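Local structure of nuclear inclusion protein A (Tobacco vein mottling virus, 3MMG) at residues T137-H142 with H167-T172; I42-L47 with G149-P154; S176-E181 with G211-V216; K99-Q102 with K106-V109. The protein probably cleaves peptide bonds as a 3C-type cysteine protease of peptidase family C4, with the two-barrel fold of chymotrypsin-like enzymes. The protein carries 3 engineered substitutions. All blocks are in the same frame, centred on the assembly; numbering follows the deposited sequence.

Interaction 1: T137-H142 with H167-T172; sequences TSFWQH and HSLTHT
The F139 ring carries the methyl CD1 of L169 over the centre of one face, 3.6 Å from the ring centroid, while S168 comes to its edge, where OG lies 3.5 Å from CE1. At the other end of the contact the NE2 edge of the H142 ring meets ND1 of H167 rim to rim, with the ring planes at 69°. The contact joins strands 139-142 and 163-171 of the second, six-stranded antiparallel barrel, with strand 177-181 between them; H142 and H167 face M111 inside it, F139 and L169 lie on the other side of the sheet. The classic beta bulge made by S168 and L169 opposite Y178 turns both side chains toward F139. L169 packs on F139 as a CH-pi contact, whereas S168 OG finds its polar partner in D81. H167 holds CG anti to the backbone N (chi1 179°), which carries its ring across to H142. Its NE2 bonds a polar side chain of the bound peptide, consistent with the S1 pocket of 3C-type proteases. H142, a second-shell residue, helps fix the rotation of H167, and its own ND1 is bonded to I144 N. The H142 NE2 to H167 ND1 bond is 3.0 Å long and, at 171°, almost straight.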
# COMPACT_ATOMS: atom_id res chain seq x y z
N THR A 137 10.29 3.99 -13.72
CA THR A 137 9.94 3.66 -12.35
C THR A 137 8.62 2.91 -12.29
O THR A 137 7.93 2.73 -13.31
CB THR A 137 9.81 4.91 -11.43
OG1 THR A 137 8.57 5.59 -11.72
CG2 THR A 137 10.98 5.90 -11.60
N SER A 138 8.28 2.47 -11.08
CA SER A 138 6.96 1.91 -10.82
C SER A 138 6.02 2.95 -10.22
O SER A 138 4.94 2.62 -9.70
CB SER A 138 7.09 0.69 -9.90
OG SER A 138 7.67 -0.40 -10.62
N PHE A 139 6.41 4.22 -10.29
CA PHE A 139 5.59 5.29 -9.72
C PHE A 139 4.66 5.91 -10.75
O PHE A 139 5.04 6.12 -11.90
CB PHE A 139 6.45 6.41 -9.12
CG PHE A 139 7.25 6.02 -7.91
CD1 PHE A 139 6.60 5.74 -6.68
CD2 PHE A 139 8.64 5.95 -7.97
CE1 PHE A 139 7.36 5.36 -5.53
CE2 PHE A 139 9.40 5.57 -6.83
CZ PHE A 139 8.75 5.28 -5.61
N TRP A 140 3.45 6.23 -10.31
CA TRP A 140 2.51 7.02 -11.11
C TRP A 140 2.06 8.23 -10.32
O TRP A 140 1.70 8.12 -9.14
CB TRP A 140 1.26 6.20 -11.42
CG TRP A 140 1.47 5.06 -12.36
CD1 TRP A 140 2.15 3.89 -12.11
CD2 TRP A 140 0.94 4.95 -13.68
NE1 TRP A 140 2.09 3.07 -13.22
CE2 TRP A 140 1.36 3.69 -14.20
CE3 TRP A 140 0.15 5.79 -14.50
CZ2 TRP A 140 1.01 3.25 -15.49
CZ3 TRP A 140 -0.19 5.36 -15.79
CH2 TRP A 140 0.23 4.08 -16.26
N GLN A 141 2.02 9.37 -10.98
CA GLN A 141 1.55 10.59 -10.32
C GLN A 141 0.02 10.57 -10.15
O GLN A 141 -0.72 10.07 -11.02
CB GLN A 141 1.98 11.83 -11.12
CG GLN A 141 1.75 13.14 -10.36
CD GLN A 141 2.32 14.35 -11.07
OE1 GLN A 141 2.90 14.23 -12.15
NE2 GLN A 141 2.17 15.52 -10.46
N HIS A 142 -0.45 11.13 -9.04
CA HIS A 142 -1.87 11.38 -8.84
C HIS A 142 -2.03 12.72 -8.12
O HIS A 142 -1.05 13.28 -7.60
CB HIS A 142 -2.56 10.20 -8.07
CG HIS A 142 -2.18 10.11 -6.62
ND1 HIS A 142 -2.79 10.88 -5.65
CD2 HIS A 142 -1.31 9.31 -5.96
CE1 HIS A 142 -2.28 10.58 -4.47
NE2 HIS A 142 -1.37 9.64 -4.63
N HIS A 167 -0.44 4.22 -2.12
CA HIS A 167 0.18 5.55 -2.05
C HIS A 167 1.62 5.45 -1.50
O HIS A 167 1.88 4.62 -0.66
CB HIS A 167 -0.66 6.52 -1.23
CG HIS A 167 -0.02 7.87 -1.12
ND1 HIS A 167 0.22 8.66 -2.23
CD2 HIS A 167 0.42 8.57 -0.05
CE1 HIS A 167 0.79 9.79 -1.84
NE2 HIS A 167 0.94 9.75 -0.52
N SER A 168 2.55 6.31 -1.98
CA SER A 168 3.95 6.17 -1.58
C SER A 168 4.68 7.48 -1.27
O SER A 168 5.20 7.64 -0.18
CB SER A 168 4.73 5.37 -2.63
OG SER A 168 6.11 5.29 -2.29
N LEU A 169 4.71 8.40 -2.23
CA LEU A 169 5.62 9.56 -2.22
C LEU A 169 4.88 10.84 -2.33
O LEU A 169 3.78 10.90 -2.89
CB LEU A 169 6.55 9.56 -3.45
CG LEU A 169 7.55 8.48 -3.79
CD1 LEU A 169 8.17 8.85 -5.13
CD2 LEU A 169 8.61 8.41 -2.68
N THR A 170 5.54 11.90 -1.87
CA THR A 170 5.17 13.26 -2.19
C THR A 170 6.45 14.05 -2.47
O THR A 170 7.54 13.73 -1.97
CB THR A 170 4.32 13.91 -1.06
OG1 THR A 170 3.80 15.17 -1.52
CG2 THR A 170 5.14 14.12 0.21
N HIS A 171 6.33 15.06 -3.32
CA HIS A 171 7.44 15.94 -3.59
C HIS A 171 7.72 16.77 -2.34
O HIS A 171 6.80 17.14 -1.61
CB HIS A 171 7.07 16.83 -4.76
CG HIS A 171 8.22 17.62 -5.30
ND1 HIS A 171 8.64 18.80 -4.73
CD2 HIS A 171 9.02 17.41 -6.37
CE1 HIS A 171 9.66 19.28 -5.42
NE2 HIS A 171 9.91 18.46 -6.43
N THR A 172 8.99 17.07 -2.07
CA THR A 172 9.33 17.71 -0.80
C THR A 172 8.92 19.18 -0.72
O THR A 172 8.82 19.74 0.39
CB THR A 172 10.84 17.60 -0.51
OG1 THR A 172 11.54 18.22 -1.59
CG2 THR A 172 11.27 16.15 -0.40

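Interaction 2: I42-L47 with G149-P154; sequences IANQHL and GQAGSP. Engineered in segment 149-154: A151 (natural residue Cys).
N44 has CG opposite its carbonyl carbon (chi1 -61°), bringing OD1 of the amide to G152, while H46 has CG between the backbone N and the carbonyl carbon (chi1 82°), which swings the imidazole over to A151. The H46 ring presents its edge, and CE1 lies 3.6 Å from A151 CB. A151 is engineered in place of the natural Cys. N44 OD1 sits 2.9 Å from G152 N, but the angle is too poor for a hydrogen bond; the amide is held through ND2, which bonds D81 OD2 and H167 O. Q150 to S153 form a type II beta turn. Its Q150 O takes S153 OG at 2.7 Å and S153 N at 3.2 Å, both from the same face of the carbonyl plane, bracing the backbone behind A151. H46 ND1 also bonds D81 OD2, and NE2 bonds a polar side chain of the bound peptide. With the backbone of G149 hydrogen-bonded to that peptide too, the geometry fits a Cys-His-Asp catalytic triad in the cleft between two chymotrypsin-like barrels, with H46, D81 and position 151 as its probable members.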
# COMPACT_ATOMS: atom_id res chain seq x y z
N ILE A 42 0.06 -6.55 2.69
CA ILE A 42 0.76 -5.89 1.60
C ILE A 42 0.99 -4.46 2.08
O ILE A 42 0.04 -3.79 2.54
CB ILE A 42 -0.11 -5.87 0.33
CG1 ILE A 42 -0.36 -7.30 -0.21
CG2 ILE A 42 0.48 -4.94 -0.72
CD1 ILE A 42 -1.68 -7.44 -0.97
N ALA A 43 2.24 -4.00 2.02
CA ALA A 43 2.56 -2.69 2.55
C ALA A 43 3.64 -2.03 1.70
O ALA A 43 4.19 -2.65 0.80
CB ALA A 43 3.01 -2.80 4.01
N ASN A 44 3.96 -0.77 2.01
CA ASN A 44 5.15 -0.15 1.42
C ASN A 44 6.42 -0.76 2.01
O ASN A 44 6.47 -1.03 3.21
CB ASN A 44 5.19 1.35 1.72
CG ASN A 44 4.01 2.10 1.16
OD1 ASN A 44 3.01 2.29 1.85
ND2 ASN A 44 4.09 2.49 -0.12
N GLN A 45 7.47 -0.95 1.19
CA GLN A 45 8.80 -1.27 1.77
C GLN A 45 9.26 -0.27 2.82
O GLN A 45 9.88 -0.67 3.83
CB GLN A 45 9.89 -1.39 0.70
CG GLN A 45 9.76 -2.67 -0.12
CD GLN A 45 10.87 -2.81 -1.13
OE1 GLN A 45 11.89 -2.16 -1.02
NE2 GLN A 45 10.67 -3.68 -2.11
N HIS A 46 8.94 1.00 2.63
CA HIS A 46 9.40 2.04 3.53
C HIS A 46 8.80 2.02 4.94
O HIS A 46 9.25 2.75 5.83
CB HIS A 46 9.32 3.43 2.89
CG HIS A 46 7.97 4.08 2.94
ND1 HIS A 46 7.12 4.09 1.86
CD2 HIS A 46 7.37 4.84 3.90
CE1 HIS A 46 6.04 4.80 2.16
NE2 HIS A 46 6.17 5.27 3.39
N LEU A 47 7.81 1.15 5.15
CA LEU A 47 7.35 0.83 6.49
C LEU A 47 8.51 0.33 7.36
O LEU A 47 8.51 0.54 8.57
CB LEU A 47 6.25 -0.23 6.45
CG LEU A 47 5.75 -0.82 7.78
CD1 LEU A 47 5.05 0.27 8.61
CD2 LEU A 47 4.82 -1.96 7.43
N GLY A 149 1.07 9.69 6.76
CA GLY A 149 0.24 8.70 7.43
C GLY A 149 -0.57 7.89 6.44
O GLY A 149 -1.03 6.80 6.77
N GLN A 150 -0.75 8.41 5.23
CA GLN A 150 -1.64 7.75 4.26
C GLN A 150 -0.93 6.87 3.25
O GLN A 150 -1.57 6.26 2.37
CB GLN A 150 -2.51 8.80 3.56
CG GLN A 150 -3.62 9.36 4.45
CD GLN A 150 -4.52 10.28 3.69
OE1 GLN A 150 -4.24 11.47 3.57
NE2 GLN A 150 -5.61 9.73 3.14
N ALA A 151 0.40 6.79 3.34
CA ALA A 151 1.12 5.82 2.49
C ALA A 151 0.53 4.42 2.75
O ALA A 151 0.15 4.08 3.89
CB ALA A 151 2.61 5.85 2.71
N GLY A 152 0.42 3.64 1.69
CA GLY A 152 -0.14 2.28 1.78
C GLY A 152 -1.61 2.20 1.45
O GLY A 152 -2.15 1.09 1.27
N SER A 153 -2.28 3.36 1.36
CA SER A 153 -3.69 3.42 0.98
C SER A 153 -3.85 2.97 -0.46
O SER A 153 -3.12 3.46 -1.35
CB SER A 153 -4.26 4.83 1.18
OG SER A 153 -4.09 5.27 2.54
N PRO A 154 -4.78 2.04 -0.72
CA PRO A 154 -4.98 1.63 -2.11
C PRO A 154 -5.50 2.73 -3.04
O PRO A 154 -6.34 3.55 -2.64
CB PRO A 154 -6.01 0.50 -2.03
CG PRO A 154 -6.70 0.68 -0.71
CD PRO A 154 -5.66 1.31 0.22

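Interaction 3: S176-E181 with G211-V216; sequences SNYFVE and GSFTLV
Y178 and F213 meet in a T-shaped (edge-to-face) stack. F213 drives its far end into one face of the tyrosine, CZ standing 3.6 Å above the plane over the ring centre. The centroids are 4.9 Å apart and the planes stand at 72°. The two side chains approach from opposite directions, each with CG anti to its own carbonyl carbon (chi1 -55° for Y178, -74° for F213), and this reach spans backbones whose CA atoms are 11.2 Å apart.

The apolar component is made by the same rings: Y178 CE2 lies 3.6 Å from F213 CZ, and F213 CE2 leans toward the hydroxyl end of the tyrosine, 4.0 Å from Y178 OH. F213 also rests on L169 of the neighbouring strand 163-171 and on an apolar side chain of the bound peptide.

Hydrogen bonds do their work around the contact. The backbone of Y178 is bonded to S168 and L169, which fixes the strand from which the ring projects. Beyond F213, T214 and L215 pair in parallel with a strand of the bound peptide, so the segment after the barrel lies along the ligand.

No hydrogen bond crosses between the segments. The C-terminal segment is therefore joined to strand 177-181 here by aromatic and dispersion forces, with the hydrogen-bearing rim of F213 directed at the pi cloud of Y178.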
# COMPACT_ATOMS: atom_id res chain seq x y z
N SER A 176 3.37 17.48 -5.20
CA SER A 176 2.97 16.41 -6.14
C SER A 176 2.95 15.09 -5.39
O SER A 176 3.76 14.89 -4.49
CB SER A 176 3.97 16.30 -7.30
OG SER A 176 3.93 17.43 -8.16
N ASN A 177 2.04 14.19 -5.76
CA ASN A 177 1.90 12.89 -5.10
C ASN A 177 2.08 11.73 -6.07
O ASN A 177 1.74 11.86 -7.24
CB ASN A 177 0.51 12.77 -4.47
CG ASN A 177 0.36 13.59 -3.24
OD1 ASN A 177 1.33 13.85 -2.52
ND2 ASN A 177 -0.86 14.02 -2.98
N TYR A 178 2.59 10.61 -5.57
CA TYR A 178 2.86 9.44 -6.41
C TYR A 178 2.48 8.17 -5.68
O TYR A 178 2.74 8.03 -4.48
CB TYR A 178 4.32 9.37 -6.84
CG TYR A 178 4.81 10.60 -7.52
CD1 TYR A 178 5.26 11.68 -6.76
CD2 TYR A 178 4.79 10.72 -8.92
CE1 TYR A 178 5.66 12.84 -7.34
CE2 TYR A 178 5.23 11.93 -9.53
CZ TYR A 178 5.66 12.96 -8.70
OH TYR A 178 6.11 14.19 -9.16
N PHE A 179 1.84 7.26 -6.42
CA PHE A 179 1.61 5.93 -5.92
C PHE A 179 2.52 4.93 -6.61
O PHE A 179 3.07 5.23 -7.68
CB PHE A 179 0.13 5.53 -6.01
CG PHE A 179 -0.38 5.23 -7.40
CD1 PHE A 179 -0.29 3.92 -7.92
CD2 PHE A 179 -1.05 6.21 -8.14
CE1 PHE A 179 -0.85 3.61 -9.17
CE2 PHE A 179 -1.64 5.90 -9.39
CZ PHE A 179 -1.52 4.61 -9.91
N VAL A 180 2.67 3.76 -6.00
CA VAL A 180 3.51 2.70 -6.61
C VAL A 180 2.56 1.63 -7.13
O VAL A 180 1.68 1.19 -6.40
CB VAL A 180 4.54 2.05 -5.62
CG1 VAL A 180 3.85 1.67 -4.27
CG2 VAL A 180 5.26 0.85 -6.26
N GLU A 181 2.76 1.23 -8.39
CA GLU A 181 1.85 0.29 -9.04
C GLU A 181 2.16 -1.15 -8.66
O GLU A 181 3.32 -1.49 -8.45
CB GLU A 181 1.95 0.42 -10.57
CG GLU A 181 3.35 0.11 -11.11
CD GLU A 181 3.37 -0.36 -12.55
OE1 GLU A 181 2.91 0.37 -13.44
OE2 GLU A 181 3.87 -1.47 -12.79
N GLY A 211 14.33 6.51 -11.31
CA GLY A 211 14.32 7.32 -12.53
C GLY A 211 14.99 8.65 -12.21
O GLY A 211 16.09 8.67 -11.65
N SER A 212 14.31 9.75 -12.53
CA SER A 212 14.88 11.07 -12.29
C SER A 212 14.56 11.66 -10.92
O SER A 212 14.91 12.82 -10.65
CB SER A 212 14.46 12.04 -13.42
OG SER A 212 13.11 12.43 -13.28
N PHE A 213 13.92 10.90 -10.04
CA PHE A 213 13.68 11.37 -8.66
C PHE A 213 14.97 11.33 -7.83
O PHE A 213 15.79 10.44 -8.01
CB PHE A 213 12.73 10.43 -7.93
CG PHE A 213 11.29 10.54 -8.34
CD1 PHE A 213 10.52 9.39 -8.42
CD2 PHE A 213 10.71 11.78 -8.61
CE1 PHE A 213 9.17 9.46 -8.79
CE2 PHE A 213 9.37 11.87 -8.98
CZ PHE A 213 8.59 10.71 -9.06
N THR A 214 15.10 12.28 -6.91
CA THR A 214 16.07 12.20 -5.82
C THR A 214 15.30 12.00 -4.51
O THR A 214 14.55 12.88 -4.10
CB THR A 214 16.89 13.51 -5.70
OG1 THR A 214 17.49 13.83 -6.95
CG2 THR A 214 17.97 13.38 -4.63
N LEU A 215 15.45 10.84 -3.88
CA LEU A 215 14.81 10.58 -2.59
C LEU A 215 15.53 11.28 -1.44
O LEU A 215 16.74 11.10 -1.26
CB LEU A 215 14.75 9.08 -2.30
CG LEU A 215 14.17 8.72 -0.91
CD1 LEU A 215 12.67 9.02 -0.83
CD2 LEU A 215 14.45 7.27 -0.58
N VAL A 216 14.77 12.05 -0.67
CA VAL A 216 15.30 12.71 0.52
C VAL A 216 14.83 11.96 1.76
O VAL A 216 13.64 11.98 2.11
CB VAL A 216 14.91 14.20 0.55
CG1 VAL A 216 15.57 14.92 1.73
CG2 VAL A 216 15.31 14.87 -0.78

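Interaction 4: K99-Q102 with K106-V109; sequences KFRQ and KDRV. With FMT (formic acid), chain E.
R101 and D107 point at each other from opposite directions and join in an end-on, two-pronged salt bridge within the long connection from strand 83-86 of the first barrel to strand 109-116 of the second. The guanidinium and carboxylate planes are only 21° apart, so the two groups meet nearly coplanar. R101 NH1 gives a bond of 2.9 Å to D107 OD2, received on the syn lone pair; R101 NH2 gives one of 2.8 Å to D107 OD1, again on the syn side but somewhat out of the carboxylate plane. Both bonds are close to straight, the second at 174°.

The arginine leaves its backbone with CG wedged between N and the carbonyl carbon (chi1 67°) and then runs extended to NE, which brings the flat head to the aspartate. R101 NH1 also makes a weak bond of 3.0 Å to Q102 O, folding the guanidinium back on the carbonyl of the following residue.

Second partners hold both charges. R101 NE forms a salt bridge with D160 OD2, so the arginine lies between two acids; D107 OD1 accepts from S157 OG and D107 OD2 from T104 N. This network would probably favour the ionised carboxylate of D107, which is buried, and it ties the connection to the region around strand 154-157. At the other end of segment 99-102, the K99 chain is bent at chi2 and chi4, and K99 NZ donates to a formic acid molecule, probably from the crystallisation liquor, with 3.3 Å from NZ to O1.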
# COMPACT_ATOMS: atom_id res chain seq x y z
N LYS A 99 -8.94 -7.98 -6.48
CA LYS A 99 -8.16 -8.04 -7.73
C LYS A 99 -7.15 -6.90 -7.80
O LYS A 99 -7.49 -5.75 -7.47
CB LYS A 99 -9.08 -7.98 -8.96
CG LYS A 99 -10.14 -9.10 -9.00
CD LYS A 99 -9.55 -10.46 -9.16
CE LYS A 99 -10.66 -11.51 -9.23
NZ LYS A 99 -10.50 -12.54 -8.14
N PHE A 100 -5.95 -7.23 -8.28
CA PHE A 100 -4.83 -6.29 -8.47
C PHE A 100 -4.41 -6.32 -9.93
O PHE A 100 -4.30 -7.39 -10.52
CB PHE A 100 -3.59 -6.67 -7.62
CG PHE A 100 -3.86 -6.76 -6.12
CD1 PHE A 100 -4.45 -7.90 -5.57
CD2 PHE A 100 -3.51 -5.71 -5.28
CE1 PHE A 100 -4.72 -7.99 -4.19
CE2 PHE A 100 -3.75 -5.80 -3.88
CZ PHE A 100 -4.34 -6.94 -3.34
N ARG A 101 -4.12 -5.15 -10.49
CA ARG A 101 -3.50 -5.14 -11.83
C ARG A 101 -2.68 -3.88 -12.02
O ARG A 101 -2.75 -2.97 -11.24
CB ARG A 101 -4.55 -5.27 -12.92
CG ARG A 101 -5.48 -4.11 -13.05
CD ARG A 101 -6.34 -4.17 -14.31
NE ARG A 101 -7.38 -3.13 -14.22
CZ ARG A 101 -7.22 -1.84 -14.55
NH1 ARG A 101 -6.06 -1.38 -15.02
NH2 ARG A 101 -8.23 -1.00 -14.39
N GLN A 102 -1.92 -3.84 -13.10
CA GLN A 102 -1.17 -2.63 -13.40
C GLN A 102 -2.14 -1.56 -13.95
O GLN A 102 -3.08 -1.88 -14.70
CB GLN A 102 -0.16 -2.92 -14.50
CG GLN A 102 1.00 -3.81 -14.12
CD GLN A 102 2.00 -3.85 -15.27
OE1 GLN A 102 1.72 -4.43 -16.31
NE2 GLN A 102 3.14 -3.19 -15.10
N LYS A 106 -5.85 4.47 -19.58
CA LYS A 106 -7.31 4.61 -19.55
C LYS A 106 -7.82 4.90 -18.13
O LYS A 106 -8.87 5.52 -17.94
CB LYS A 106 -7.97 3.33 -20.08
CG LYS A 106 -9.52 3.38 -20.15
CD LYS A 106 -10.11 2.10 -20.79
CE LYS A 106 -11.60 2.00 -20.44
NZ LYS A 106 -12.28 1.01 -21.35
N ASP A 107 -7.07 4.45 -17.13
CA ASP A 107 -7.57 4.49 -15.76
C ASP A 107 -7.64 5.87 -15.14
O ASP A 107 -6.79 6.73 -15.38
CB ASP A 107 -6.64 3.67 -14.88
CG ASP A 107 -6.89 2.18 -15.03
OD1 ASP A 107 -8.07 1.76 -14.94
OD2 ASP A 107 -5.90 1.46 -15.25
N ARG A 108 -8.63 6.04 -14.28
CA ARG A 108 -8.59 7.09 -13.29
C ARG A 108 -8.76 6.37 -11.95
O ARG A 108 -9.34 5.27 -11.90
CB ARG A 108 -9.74 8.09 -13.51
CG ARG A 108 -9.66 8.71 -14.92
CD ARG A 108 -10.64 9.85 -15.09
NE ARG A 108 -12.04 9.43 -15.09
CZ ARG A 108 -12.71 9.03 -16.18
NH1 ARG A 108 -12.07 8.96 -17.35
NH2 ARG A 108 -13.99 8.70 -16.11
N VAL A 109 -8.25 6.99 -10.89
CA VAL A 109 -8.20 6.28 -9.59
C VAL A 109 -8.83 7.07 -8.45
O VAL A 109 -8.80 8.31 -8.44
CB VAL A 109 -6.75 5.89 -9.17
CG1 VAL A 109 -6.14 4.87 -10.14
CG2 VAL A 109 -5.86 7.13 -9.02
C FMT E . -6.91 -12.17 -6.98
O1 FMT E . -7.83 -12.57 -6.26
O2 FMT E . -6.67 -12.57 -8.14

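How the interactions relate
Interactions 1 and 3 are neighbours in the second barrel, their centres about 4 Å apart: H171 N probably bonds S176 O at 2.8 Å, and W140 NE1 bonds E181 OE1, also at 2.8 Å. Interaction 2 lies in the cleft between the barrels, about 12 Å from interaction 1 by centres, yet the two join where H167 N meets S153 O and H167 O meets G152 N, each at 2.9 Å, placing the probable triad beside the pocket that holds the peptide. Interaction 4 stands farther off, its centre about 17 Å from interaction 2 and 18 Å from interaction 3. It still touches both, through I42 CD1 on F100 CZ and through Q102 NE2 bonded to E181 OE2 at 3.0 Å.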